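Kallikrein-10 (Homo sapiens, PDB 5LPE) is a secreted, zymogen-like serine peptidase of the kallikrein family that is inhibited by zinc and has a tumour-suppressor role in breast and prostate cancer. Local coordinates at residues W17-F22 / S37-A42; V74-Y79 / M224-K229; E93-L98 / I200-V205. All coordinates share one frame; numbering follows the deposited sequence.

How the contacts relate
In this two-barrel serine peptidase, contacts 1 and 3 are buried and equally deep, and contact 2 lies further out. Contact 1 is core: it crosses the inside of the first barrel with aliphatic groups. Contact 2 is at the surface, where helix 224-230 meets the end of strand 66-75 through aromatic rings. Contact 3 is buried between the barrels and is mainly polar, with a carboxylate, a hydroxyl and a zinc ion. Strand 97-101 of contact 3 lies in the sheet between strand 38-41 of contact 1 and strand 66-75 of contact 2. Backbone hydrogen bonds probably join them, from Met97 N to Thr41 O and from Val74 N to Leu98 O. Leu40 packs on Ile227 and Ile200.

Contact 1 (W17-F22 / S37-A42); sequences WQVSLF and SWVLTA
Val19 and Leu21 meet Val39 and Thr41 with no flat group between them: no ring face or edge takes part. The touching atoms are mainly methyl groups. The contact lies inside the first of the two six-stranded antiparallel barrels of the chymotrypsin-like fold. Strands 18-23 and 38-41 are not neighbours in the sheet, because strand 26-35 runs between them. Their side chains meet across the barrel interior instead. The CA atoms of Val19 and Val39 are 7.8 Å apart, and those of Leu21 and Thr41 are 9.2 Å apart. There is no hydrogen bond between the segments.

The two valines approach tip to tip. CG1 of Val19 touches CG1 of Val39 at 4.0 Å. In both residues this methyl is the branch turned anti to the backbone N (chi1 176° in Val19 and 177° in Val39), which carries it toward the partner. Ala52 and Val54 pack on Val19 from strand 51-54, and Leu33 packs on Val39.

The second pair is Leu21 and Thr41. The hydroxyl of Thr41 bonds to the backbone O of Ala30 on the intervening strand. This satisfies the buried polar atom. Thr41 also places the pair near the active site, since its side chain is about 6 Å from that of Ser187, which is catalytic by similarity. Leu21 presents one methyl to Thr41: CD1 lies 3.8 Å from Thr41 CG2 and 4.0 Å from Thr41 CB.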
loop_
_atom_site.group_PDB
_atom_site.type_symbol
_atom_site.label_atom_id
_atom_site.label_comp_id
_atom_site.label_asym_id
_atom_site.label_seq_id
_atom_site.Cartn_x
_atom_site.Cartn_y
_atom_site.Cartn_z
ATOM N N TRP A 17 -2.961 -10.183 -3.789
ATOM C CA TRP A 17 -1.911 -9.230 -4.118
ATOM C C TRP A 17 -1.141 -8.734 -2.900
ATOM O O TRP A 17 -0.186 -7.975 -3.063
ATOM C CB TRP A 17 -2.546 -8.031 -4.820
ATOM C CG TRP A 17 -3.766 -7.563 -4.056
ATOM C CD1 TRP A 17 -3.778 -6.829 -2.909
ATOM C CD2 TRP A 17 -5.140 -7.843 -4.363
ATOM N NE1 TRP A 17 -5.071 -6.619 -2.494
ATOM C CE2 TRP A 17 -5.924 -7.228 -3.373
ATOM C CE3 TRP A 17 -5.779 -8.532 -5.392
ATOM C CZ2 TRP A 17 -7.308 -7.290 -3.380
ATOM C CZ3 TRP A 17 -7.142 -8.591 -5.392
ATOM C CH2 TRP A 17 -7.894 -7.976 -4.399
ATOM N N GLN A 18 -1.560 -9.100 -1.692
ATOM C CA GLN A 18 -0.863 -8.674 -0.484
ATOM C C GLN A 18 0.562 -9.213 -0.457
ATOM O O GLN A 18 0.797 -10.392 -0.727
ATOM C CB GLN A 18 -1.622 -9.151 0.756
ATOM C CG GLN A 18 -1.306 -8.379 2.016
ATOM C CD GLN A 18 -1.863 -6.965 1.995
ATOM O OE1 GLN A 18 -2.520 -6.557 1.030
ATOM N NE2 GLN A 18 -1.614 -6.209 3.077
ATOM N N VAL A 19 1.517 -8.343 -0.113
ATOM C CA VAL A 19 2.942 -8.668 -0.121
ATOM C C VAL A 19 3.567 -8.152 1.167
ATOM O O VAL A 19 3.371 -6.987 1.531
ATOM C CB VAL A 19 3.676 -8.061 -1.336
ATOM C CG1 VAL A 19 5.171 -8.338 -1.238
ATOM C CG2 VAL A 19 3.118 -8.607 -2.657
ATOM N N SER A 20 4.323 -9.010 1.847
ATOM C CA SER A 20 5.142 -8.613 2.987
ATOM C C SER A 20 6.594 -8.520 2.545
ATOM O O SER A 20 7.110 -9.437 1.897
ATOM C CB SER A 20 5.004 -9.602 4.144
ATOM O OG SER A 20 4.928 -10.930 3.674
ATOM N N LEU A 21 7.242 -7.412 2.887
ATOM C CA LEU A 21 8.624 -7.154 2.508
ATOM C C LEU A 21 9.499 -7.261 3.742
ATOM O O LEU A 21 9.198 -6.664 4.782
ATOM C CB LEU A 21 8.778 -5.772 1.867
ATOM C CG LEU A 21 8.170 -5.598 0.484
ATOM C CD1 LEU A 21 8.101 -4.143 0.107
ATOM C CD2 LEU A 21 8.989 -6.361 -0.531
ATOM N N PHE A 22 10.579 -8.017 3.630
ATOM C CA PHE A 22 11.495 -8.197 4.740
ATOM C C PHE A 22 12.870 -7.655 4.386
ATOM O O PHE A 22 13.335 -7.813 3.253
ATOM C CB PHE A 22 11.600 -9.663 5.133
ATOM C CG PHE A 22 10.346 -10.214 5.705
ATOM C CD1 PHE A 22 9.373 -10.746 4.884
ATOM C CD2 PHE A 22 10.129 -10.199 7.066
ATOM C CE1 PHE A 22 8.202 -11.257 5.415
ATOM C CE2 PHE A 22 8.960 -10.707 7.598
ATOM C CZ PHE A 22 7.999 -11.234 6.773
ATOM N N SER A 37 6.154 -9.750 -11.926
ATOM C CA SER A 37 7.516 -9.440 -11.508
ATOM C C SER A 37 7.669 -8.163 -10.685
ATOM O O SER A 37 8.803 -7.815 -10.348
ATOM C CB SER A 37 8.441 -9.386 -12.728
ATOM O OG SER A 37 8.844 -10.698 -13.064
ATOM N N TRP A 38 6.591 -7.442 -10.366
ATOM C CA TRP A 38 6.724 -6.107 -9.797
ATOM C C TRP A 38 5.840 -5.899 -8.581
ATOM O O TRP A 38 4.656 -6.244 -8.587
ATOM C CB TRP A 38 6.387 -5.038 -10.817
ATOM C CG TRP A 38 7.408 -4.891 -11.861
ATOM C CD1 TRP A 38 7.422 -5.492 -13.075
ATOM C CD2 TRP A 38 8.581 -4.068 -11.797
ATOM N NE1 TRP A 38 8.524 -5.087 -13.781
ATOM C CE2 TRP A 38 9.257 -4.220 -13.013
ATOM C CE3 TRP A 38 9.114 -3.203 -10.826
ATOM C CZ2 TRP A 38 10.440 -3.550 -13.291
ATOM C CZ3 TRP A 38 10.288 -2.550 -11.099
ATOM C CH2 TRP A 38 10.939 -2.719 -12.320
ATOM N N VAL A 39 6.425 -5.285 -7.553
ATOM C CA VAL A 39 5.728 -4.939 -6.326
ATOM C C VAL A 39 5.876 -3.442 -6.118
ATOM O O VAL A 39 6.928 -2.870 -6.418
ATOM C CB VAL A 39 6.265 -5.723 -5.118
ATOM C CG1 VAL A 39 5.562 -5.283 -3.835
ATOM C CG2 VAL A 39 6.080 -7.201 -5.327
ATOM N N LEU A 40 4.813 -2.798 -5.650
ATOM C CA LEU A 40 4.847 -1.372 -5.398
ATOM C C LEU A 40 4.635 -1.116 -3.920
ATOM O O LEU A 40 3.780 -1.739 -3.281
ATOM C CB LEU A 40 3.802 -0.612 -6.202
ATOM C CG LEU A 40 3.814 0.913 -5.997
ATOM C CD1 LEU A 40 4.357 1.669 -7.174
ATOM C CD2 LEU A 40 2.412 1.352 -5.783
ATOM N N THR A 41 5.412 -0.176 -3.395
ATOM C CA THR A 41 5.393 0.162 -1.988
ATOM C C THR A 41 5.869 1.601 -1.829
ATOM O O THR A 41 6.237 2.269 -2.799
ATOM C CB THR A 41 6.263 -0.821 -1.195
ATOM O OG1 THR A 41 6.216 -0.494 0.200
ATOM C CG2 THR A 41 7.701 -0.785 -1.684
ATOM N N ALA A 42 5.876 2.069 -0.585
ATOM C CA ALA A 42 6.324 3.420 -0.300
ATOM C C ALA A 42 7.835 3.510 -0.443
ATOM O O ALA A 42 8.564 2.615 -0.018
ATOM C CB ALA A 42 5.893 3.831 1.105
#

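Contact 2 (V74-Y79 / M224-K229); sequences VVHPKY and MSWINK
The backbone of 74-79 leaves strand 66-75 after Val75 and folds into a type I beta turn from His76 to Tyr79. Tyr79 N bonds to His76 O at 3.1 Å to close the turn. Segment 224-229 is helical. The closest CA pair is His76 and Trp226, 7.9 Å apart, and no hydrogen bond joins the segments.

Trp226 carries the contact from the helix side. Its indole leaves the helix with CG anti to the backbone N (chi1 174°) and reaches the strand end and the turn. His76 meets it edge-to-face. The CD2 edge of the imidazole points at one indole face, with CD2 3.4 Å from Trp226 CD2. The His76 ring and the five-membered ring of Trp226 are inclined at 73°. CA of His76 adds an off-centre CH-pi contact to the six-membered ring. At the indole edge, in its plane, Val74 O lies 3.5 Å from Trp226 CZ2. Val74 CG1 packs on the same CZ2 at 3.8 Å. Pro77 CD comes within 3.6 Å of Trp226 NE1 and also lies over the rim of one face of the His76 ring.

Lys78 N donates to His76 ND1 at 3.2 Å, from 39° out of the ring plane. The bond probably restrains the imidazole only loosely. An alanine in place of Trp226 would remove the indole, and His76 and Val74 would probably lose their packing partner on the helix.

Leu96 and Leu98 also touch Trp226. The arrangement is the packing of the C-terminal helix against the first barrel, as in chymotrypsin-like peptidases.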
loop_
_atom_site.group_PDB
_atom_site.type_symbol
_atom_site.label_atom_id
_atom_site.label_comp_id
_atom_site.label_asym_id
_atom_site.label_seq_id
_atom_site.Cartn_x
_atom_site.Cartn_y
_atom_site.Cartn_z
ATOM N N VAL A 74 13.110 0.848 -7.948
ATOM C CA VAL A 74 13.025 2.136 -8.614
ATOM C C VAL A 74 12.193 3.053 -7.727
ATOM O O VAL A 74 10.977 2.886 -7.575
ATOM C CB VAL A 74 12.445 2.006 -10.027
ATOM C CG1 VAL A 74 12.380 3.360 -10.705
ATOM C CG2 VAL A 74 13.309 1.056 -10.838
ATOM N N VAL A 75 12.859 3.998 -7.117
ATOM C CA VAL A 75 12.189 5.004 -6.321
ATOM C C VAL A 75 11.709 6.088 -7.263
ATOM O O VAL A 75 12.369 6.382 -8.266
ATOM C CB VAL A 75 13.146 5.538 -5.246
ATOM C CG1 VAL A 75 12.585 6.785 -4.604
ATOM C CG2 VAL A 75 13.411 4.462 -4.210
ATOM N N HIS A 76 10.536 6.645 -6.989
ATOM C CA HIS A 76 10.031 7.705 -7.849
ATOM C C HIS A 76 11.067 8.823 -7.945
ATOM O O HIS A 76 11.694 9.171 -6.937
ATOM C CB HIS A 76 8.705 8.266 -7.332
ATOM C CG HIS A 76 7.976 9.085 -8.348
ATOM N ND1 HIS A 76 8.065 10.459 -8.405
ATOM C CD2 HIS A 76 7.172 8.719 -9.374
ATOM C CE1 HIS A 76 7.340 10.904 -9.415
ATOM N NE2 HIS A 76 6.788 9.869 -10.021
ATOM N N PRO A 77 11.300 9.373 -9.142
ATOM C CA PRO A 77 12.340 10.406 -9.284
ATOM C C PRO A 77 12.094 11.644 -8.436
ATOM O O PRO A 77 13.048 12.236 -7.922
ATOM C CB PRO A 77 12.305 10.718 -10.787
ATOM C CG PRO A 77 10.957 10.225 -11.261
ATOM C CD PRO A 77 10.694 9.018 -10.437
ATOM N N LYS A 78 10.844 12.018 -8.224
ATOM C CA LYS A 78 10.497 13.195 -7.444
ATOM C C LYS A 78 10.473 12.926 -5.943
ATOM O O LYS A 78 10.081 13.811 -5.176
ATOM C CB LYS A 78 9.144 13.746 -7.901
ATOM C CG LYS A 78 9.117 14.228 -9.341
ATOM C CD LYS A 78 7.693 14.546 -9.810
ATOM C CE LYS A 78 7.688 15.018 -11.255
ATOM N NZ LYS A 78 8.288 13.991 -12.142
ATOM N N TYR A 79 10.852 11.733 -5.500
ATOM C CA TYR A 79 10.895 11.447 -4.075
ATOM C C TYR A 79 11.895 12.335 -3.334
ATOM O O TYR A 79 11.591 12.885 -2.275
ATOM C CB TYR A 79 11.241 9.990 -3.845
ATOM C CG TYR A 79 11.249 9.617 -2.393
ATOM C CD1 TYR A 79 10.157 9.898 -1.576
ATOM C CD2 TYR A 79 12.334 8.961 -1.837
ATOM C CE1 TYR A 79 10.156 9.545 -0.245
ATOM C CE2 TYR A 79 12.339 8.595 -0.512
ATOM C CZ TYR A 79 11.246 8.889 0.282
ATOM O OH TYR A 79 11.263 8.527 1.608
ATOM N N MET A 224 0.245 6.732 -12.820
ATOM C CA MET A 224 0.177 5.634 -13.787
ATOM C C MET A 224 1.215 5.764 -14.904
ATOM O O MET A 224 1.746 4.752 -15.382
ATOM C CB MET A 224 -1.229 5.538 -14.374
ATOM C CG MET A 224 -2.237 5.057 -13.359
ATOM S SD MET A 224 -1.521 3.659 -12.523
ATOM C CE MET A 224 -1.577 2.437 -13.844
ATOM N N SER A 225 1.510 6.992 -15.343
ATOM C CA SER A 225 2.522 7.178 -16.377
ATOM C C SER A 225 3.840 6.545 -15.967
ATOM O O SER A 225 4.430 5.766 -16.722
ATOM C CB SER A 225 2.717 8.665 -16.674
ATOM O OG SER A 225 1.581 9.204 -17.333
ATOM N N TRP A 226 4.315 6.873 -14.764
ATOM C CA TRP A 226 5.581 6.334 -14.277
ATOM C C TRP A 226 5.483 4.836 -14.014
ATOM O O TRP A 226 6.365 4.084 -14.424
ATOM C CB TRP A 226 6.017 7.090 -13.015
ATOM C CG TRP A 226 7.220 6.528 -12.342
ATOM C CD1 TRP A 226 8.515 6.631 -12.760
ATOM C CD2 TRP A 226 7.253 5.789 -11.114
ATOM N NE1 TRP A 226 9.351 5.994 -11.876
ATOM C CE2 TRP A 226 8.602 5.468 -10.855
ATOM C CE3 TRP A 226 6.277 5.360 -10.217
ATOM C CZ2 TRP A 226 8.994 4.732 -9.739
ATOM C CZ3 TRP A 226 6.675 4.637 -9.105
ATOM C CH2 TRP A 226 8.020 4.329 -8.880
ATOM N N ILE A 227 4.409 4.379 -13.355
ATOM C CA ILE A 227 4.323 2.975 -12.940
ATOM C C ILE A 227 4.342 2.050 -14.149
ATOM O O ILE A 227 5.012 1.013 -14.150
ATOM C CB ILE A 227 3.073 2.732 -12.076
ATOM C CG1 ILE A 227 3.186 3.468 -10.757
ATOM C CG2 ILE A 227 2.887 1.236 -11.807
ATOM C CD1 ILE A 227 2.080 3.125 -9.807
ATOM N N ASN A 228 3.606 2.405 -15.191
ATOM C CA ASN A 228 3.603 1.577 -16.384
ATOM C C ASN A 228 4.944 1.620 -17.091
ATOM O O ASN A 228 5.315 0.657 -17.777
ATOM C CB ASN A 228 2.474 2.018 -17.313
ATOM C CG ASN A 228 1.145 1.433 -16.902
ATOM O OD1 ASN A 228 1.073 0.267 -16.504
ATOM N ND2 ASN A 228 0.085 2.239 -16.974
ATOM N N LYS A 229 5.696 2.705 -16.910
ATOM C CA LYS A 229 6.948 2.858 -17.635
ATOM C C LYS A 229 8.073 2.037 -17.013
ATOM O O LYS A 229 8.856 1.426 -17.745
ATOM C CB LYS A 229 7.332 4.336 -17.724
ATOM C CG LYS A 229 8.592 4.575 -18.542
ATOM C CD LYS A 229 8.673 6.003 -19.046
ATOM C CE LYS A 229 9.381 6.934 -18.056
ATOM N NZ LYS A 229 9.095 8.367 -18.392
#

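Contact 3 (E93-L98 / I200-V205); sequences EHDLML and ILSWGV. With ZN (zinc ion), chain F; SO4 (sulfate ion), chain C.
Asp95 meets Ser202 through its carboxylate, and its side chain can be followed outward from CB. CB lies 3.7 Å from the zinc ion. CG sits between the backbone N and the carbonyl carbon (chi1 53°), which turns the carboxylate toward strand 196-203. There OD1 is 2.7 Å from Ser202 OG. OD2 is 2.6 Å from the same OG and also binds zinc at 2.1 Å. The hydroxyl therefore donates to a carboxylate with both oxygens within its reach. As in other chymotrypsin-like peptidases, this Ser-Trp-Gly serine holds the charge-relay aspartate from the second shell. His44 and Asp92 are the other protein ligands of the metal.

Leu96 continues the contact with apolar atoms. Its CD1 lies 4.3 Å from Ile200 CB, and Leu40 packs on Ile200 too. On the other flank, Glu93 OE2 is near the plane of the Trp203 ring at its edge. It is 4.4 Å from NE1, too far for a hydrogen bond. The other oxygen, OE1, bonds to Thr91 OG1.

Ser202 and Trp203 form a classic beta bulge opposite Val216. Gly204 follows with phi 95°, where a side chain would strike the carbonyl O before it. A sulfate ion, probably from crystallisation, lies by the backbone N of Gly204 and accepts a weak hydrogen bond from Val205 N.

The contact joins the two barrels at the active site. Asp95 and His44 belong to the charge relay by similarity. Here OD2 of Asp95 and ND1 of His44 both bind zinc, which probably replaces the direct aspartate-histidine hydrogen bond and is consistent with zinc inhibition.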
loop_
_atom_site.group_PDB
_atom_site.type_symbol
_atom_site.label_atom_id
_atom_site.label_comp_id
_atom_site.label_asym_id
_atom_site.label_seq_id
_atom_site.Cartn_x
_atom_site.Cartn_y
_atom_site.Cartn_z
ATOM N N GLU A 93 7.477 12.912 0.494
ATOM C CA GLU A 93 6.588 13.339 -0.566
ATOM C C GLU A 93 6.960 12.618 -1.859
ATOM O O GLU A 93 8.149 12.470 -2.176
ATOM C CB GLU A 93 6.615 14.868 -0.682
ATOM C CG GLU A 93 6.294 15.633 0.658
ATOM C CD GLU A 93 5.168 15.022 1.566
ATOM O OE1 GLU A 93 5.193 15.295 2.798
ATOM O OE2 GLU A 93 4.251 14.307 1.081
ATOM N N HIS A 94 5.928 12.142 -2.574
ATOM C CA HIS A 94 6.069 11.213 -3.700
ATOM C C HIS A 94 6.695 9.887 -3.268
ATOM O O HIS A 94 7.518 9.320 -3.992
ATOM C CB HIS A 94 6.898 11.802 -4.853
ATOM C CG HIS A 94 6.267 12.963 -5.561
ATOM N ND1 HIS A 94 5.036 12.887 -6.176
ATOM C CD2 HIS A 94 6.725 14.220 -5.785
ATOM C CE1 HIS A 94 4.754 14.053 -6.735
ATOM N NE2 HIS A 94 5.762 14.878 -6.508
ATOM N N ASP A 95 6.309 9.344 -2.108
ATOM C CA ASP A 95 7.024 8.144 -1.678
ATOM C C ASP A 95 6.308 6.952 -2.289
ATOM O O ASP A 95 5.304 6.463 -1.772
ATOM C CB ASP A 95 7.173 8.030 -0.160
ATOM C CG ASP A 95 5.874 8.144 0.589
ATOM O OD1 ASP A 95 4.873 8.602 -0.010
ATOM O OD2 ASP A 95 5.874 7.794 1.797
ATOM N N LEU A 96 6.927 6.444 -3.347
ATOM C CA LEU A 96 6.514 5.317 -4.158
ATOM C C LEU A 96 7.796 4.639 -4.589
ATOM O O LEU A 96 8.767 5.309 -4.938
ATOM C CB LEU A 96 5.727 5.761 -5.389
ATOM C CG LEU A 96 4.280 5.308 -5.463
ATOM C CD1 LEU A 96 3.586 5.660 -4.178
ATOM C CD2 LEU A 96 3.625 5.963 -6.658
ATOM N N MET A 97 7.808 3.322 -4.551
ATOM C CA MET A 97 8.994 2.590 -4.960
ATOM C C MET A 97 8.508 1.318 -5.636
ATOM O O MET A 97 7.583 0.660 -5.140
ATOM C CB MET A 97 9.886 2.294 -3.749
ATOM C CG MET A 97 11.145 1.548 -4.036
ATOM S SD MET A 97 12.127 1.200 -2.544
ATOM C CE MET A 97 10.945 0.386 -1.489
ATOM N N LEU A 98 9.098 0.998 -6.780
ATOM C CA LEU A 98 8.768 -0.226 -7.487
ATOM C C LEU A 98 9.879 -1.231 -7.225
ATOM O O LEU A 98 11.061 -0.939 -7.450
ATOM C CB LEU A 98 8.546 0.035 -8.981
ATOM C CG LEU A 98 7.121 0.570 -9.189
ATOM C CD1 LEU A 98 6.937 1.300 -10.494
ATOM C CD2 LEU A 98 6.107 -0.571 -9.062
ATOM N N ILE A 200 -1.118 3.891 -1.786
ATOM C CA ILE A 200 -0.109 3.251 -0.946
ATOM C C ILE A 200 0.108 4.113 0.294
ATOM O O ILE A 200 0.310 5.324 0.185
ATOM C CB ILE A 200 1.211 3.039 -1.708
ATOM C CG1 ILE A 200 0.984 2.083 -2.885
ATOM C CG2 ILE A 200 2.288 2.520 -0.757
ATOM C CD1 ILE A 200 0.849 0.662 -2.482
ATOM N N LEU A 201 0.055 3.485 1.467
ATOM C CA LEU A 201 0.116 4.202 2.736
ATOM C C LEU A 201 1.441 4.929 2.898
ATOM O O LEU A 201 2.508 4.314 2.849
ATOM C CB LEU A 201 -0.090 3.217 3.881
ATOM C CG LEU A 201 -0.068 3.757 5.295
ATOM C CD1 LEU A 201 -1.087 4.863 5.476
ATOM C CD2 LEU A 201 -0.348 2.597 6.201
ATOM N N SER A 202 1.365 6.242 3.109
ATOM C CA SER A 202 2.557 7.069 3.260
ATOM C C SER A 202 2.830 7.375 4.730
ATOM O O SER A 202 3.866 6.959 5.251
ATOM C CB SER A 202 2.446 8.363 2.437
ATOM O OG SER A 202 3.690 9.044 2.338
ATOM N N TRP A 203 1.931 8.105 5.398
ATOM C CA TRP A 203 2.038 8.390 6.828
ATOM C C TRP A 203 0.634 8.597 7.386
ATOM O O TRP A 203 -0.357 8.420 6.682
ATOM C CB TRP A 203 2.928 9.607 7.101
ATOM C CG TRP A 203 2.584 10.778 6.233
ATOM C CD1 TRP A 203 2.978 10.996 4.931
ATOM C CD2 TRP A 203 1.768 11.892 6.590
ATOM N NE1 TRP A 203 2.457 12.180 4.471
ATOM C CE2 TRP A 203 1.709 12.746 5.467
ATOM C CE3 TRP A 203 1.079 12.250 7.750
ATOM C CZ2 TRP A 203 0.997 13.915 5.473
ATOM C CZ3 TRP A 203 0.373 13.409 7.752
ATOM C CH2 TRP A 203 0.336 14.237 6.622
ATOM N N GLY A 204 0.551 8.973 8.658
ATOM C CA GLY A 204 -0.724 9.223 9.296
ATOM C C GLY A 204 -1.305 8.058 10.064
ATOM O O GLY A 204 -2.508 8.071 10.352
ATOM N N VAL A 205 -0.508 7.034 10.365
ATOM C CA VAL A 205 -1.008 5.926 11.169
ATOM C C VAL A 205 -1.003 6.281 12.651
ATOM O O VAL A 205 -2.009 6.122 13.347
ATOM C CB VAL A 205 -0.183 4.660 10.896
ATOM C CG1 VAL A 205 -0.870 3.455 11.504
ATOM C CG2 VAL A 205 0.022 4.481 9.415
HETATM ZN ZN ZN F . 6.928 7.737 3.566
HETATM S S SO4 C . 2.949 8.497 11.138
HETATM O O1 SO4 C . 3.213 8.659 12.508
HETATM O O2 SO4 C . 4.113 9.043 10.526
HETATM O O3 SO4 C . 2.830 7.122 10.712
HETATM O O4 SO4 C . 1.820 9.278 10.745
#